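Local atomic coordinates of putative non-ribosomal peptide synthetase (Actinomadura parvosata subsp. kistnae, PDB entry 6M7L), a protein that probably takes part in non-ribosomal peptide assembly through a condensation domain of the CoA-dependent acyltransferase superfamily. Residues A[410-415]-A[429-434]. Numbering follows the deposited sequence.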
# COMPACT_ATOMS: atom_id res chain seq x y z
N LEU A 410 1.44 -23.27 17.98
CA LEU A 410 1.06 -21.93 18.41
C LEU A 410 1.79 -20.91 17.56
O LEU A 410 2.99 -21.05 17.31
CB LEU A 410 1.38 -21.72 19.89
CG LEU A 410 0.63 -22.64 20.86
CD1 LEU A 410 1.29 -22.65 22.22
CD2 LEU A 410 -0.83 -22.23 20.96
N TRP A 411 1.07 -19.89 17.12
CA TRP A 411 1.64 -18.79 16.35
C TRP A 411 1.11 -17.49 16.95
O TRP A 411 -0.04 -17.11 16.70
CB TRP A 411 1.30 -18.91 14.87
CG TRP A 411 2.24 -18.15 13.99
CD1 TRP A 411 3.29 -17.38 14.40
CD2 TRP A 411 2.23 -18.09 12.56
NE1 TRP A 411 3.94 -16.84 13.31
CE2 TRP A 411 3.30 -17.26 12.17
CE3 TRP A 411 1.42 -18.66 11.57
CZ2 TRP A 411 3.58 -16.99 10.83
CZ3 TRP A 411 1.70 -18.39 10.25
CH2 TRP A 411 2.77 -17.56 9.89
N LEU A 412 1.94 -16.82 17.74
CA LEU A 412 1.55 -15.58 18.40
C LEU A 412 1.89 -14.41 17.48
O LEU A 412 3.07 -14.11 17.25
CB LEU A 412 2.26 -15.45 19.75
CG LEU A 412 1.97 -14.17 20.53
CD1 LEU A 412 0.47 -14.00 20.77
CD2 LEU A 412 2.73 -14.18 21.84
N LYS A 413 0.86 -13.75 16.96
CA LYS A 413 1.01 -12.60 16.08
C LYS A 413 0.48 -11.37 16.79
O LYS A 413 -0.71 -11.30 17.11
CB LYS A 413 0.25 -12.83 14.77
CG LYS A 413 0.64 -14.09 14.02
CD LYS A 413 -0.45 -14.51 13.05
CE LYS A 413 0.07 -15.47 12.00
NZ LYS A 413 -1.02 -16.07 11.18
N LEU A 414 1.35 -10.40 17.05
CA LEU A 414 1.00 -9.23 17.84
C LEU A 414 1.32 -7.95 17.09
O LEU A 414 2.32 -7.87 16.36
CB LEU A 414 1.72 -9.24 19.19
CG LEU A 414 1.30 -10.37 20.13
CD1 LEU A 414 2.23 -10.45 21.33
CD2 LEU A 414 -0.13 -10.16 20.58
N LEU A 415 0.47 -6.94 17.27
CA LEU A 415 0.69 -5.61 16.73
C LEU A 415 1.24 -4.71 17.83
O LEU A 415 0.65 -4.60 18.91
CB LEU A 415 -0.61 -5.02 16.18
CG LEU A 415 -1.01 -5.42 14.76
CD1 LEU A 415 -2.42 -4.97 14.46
CD2 LEU A 415 -0.03 -4.84 13.75
N GLY A 429 -3.24 -8.51 19.34
CA GLY A 429 -2.99 -9.55 18.36
C GLY A 429 -3.83 -10.78 18.60
O GLY A 429 -4.88 -10.73 19.25
N SER A 430 -3.34 -11.90 18.08
CA SER A 430 -4.06 -13.16 18.14
C SER A 430 -3.10 -14.30 18.43
O SER A 430 -1.98 -14.33 17.90
CB SER A 430 -4.80 -13.44 16.82
OG SER A 430 -5.79 -12.46 16.57
N LEU A 431 -3.54 -15.24 19.27
CA LEU A 431 -2.82 -16.49 19.49
C LEU A 431 -3.42 -17.53 18.56
O LEU A 431 -4.49 -18.08 18.84
CB LEU A 431 -2.90 -16.92 20.95
CG LEU A 431 -2.29 -18.29 21.24
CD1 LEU A 431 -0.81 -18.30 20.88
CD2 LEU A 431 -2.50 -18.69 22.69
N VAL A 432 -2.74 -17.80 17.45
CA VAL A 432 -3.20 -18.80 16.50
C VAL A 432 -2.73 -20.17 16.99
O VAL A 432 -1.53 -20.40 17.17
CB VAL A 432 -2.68 -18.50 15.09
CG1 VAL A 432 -3.22 -19.52 14.10
CG2 VAL A 432 -3.05 -17.08 14.68
N TYR A 433 -3.68 -21.08 17.20
CA TYR A 433 -3.40 -22.38 17.79
C TYR A 433 -3.77 -23.50 16.82
O TYR A 433 -4.67 -23.35 15.99
CB TYR A 433 -4.17 -22.57 19.10
CG TYR A 433 -5.67 -22.64 18.92
CD1 TYR A 433 -6.43 -21.48 18.88
CD2 TYR A 433 -6.31 -23.86 18.79
CE1 TYR A 433 -7.80 -21.53 18.71
CE2 TYR A 433 -7.68 -23.92 18.61
CZ TYR A 433 -8.42 -22.76 18.58
OH TYR A 433 -9.78 -22.83 18.41
N ALA A 434 -3.07 -24.62 16.95
CA ALA A 434 -3.36 -25.80 16.14
C ALA A 434 -4.52 -26.58 16.76
O ALA A 434 -4.50 -26.88 17.96
CB ALA A 434 -2.12 -26.69 16.03
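Leu410 pushes its CD2 methyl into the notch between Leu431 and Tyr433: CD2 lies 3.8 Å from Tyr433 CB and 3.9 Å from Leu431 CD1. Its CG sits beside the backbone N, anti to the carbonyl carbon (chi1 -62°), which tips the isobutyl group across toward the neighbouring strand. Tyr433 lends only the root of its side chain here, for the ring turns off toward helix 440-459. Next along this face, Leu431 CD1 fills the dip between Leu410 and Leu412, 4.3 Å from Leu412 CB. At Gly429 there is no side chain, and Leu414 uses the hollow, its CD2 resting 3.7 Å from Gly429 CA. Gly429 CA also makes a CA-H...O contact with Lys413 O at 3.1 Å. The strands are the antiparallel arms of a beta hairpin, the inner pair of a four-stranded mixed sheet in the condensation domain; strand 374-380 flanks 410-415 and strand 246-253 flanks 429-434, while helix 440-459 packs on Leu410, Leu412 and Tyr433. Two hydrogen-bonded pairs, Trp411 with Val432 and Lys413 with Ser430, join the backbones. Trp411 N reaches Val432 O at 2.7 Å in the carbonyl plane, whereas Val432 N approaches Trp411 O from above the Trp411 carbonyl plane, 40° out of it. On the other face Lys413 stretches out over the indole of Trp411, with CE 3.4 Å above the ring plane, over its centre, and CD touches Val432 CG2 at 4.0 Å. Gln377 accepts the indole N-H from the adjoining strand.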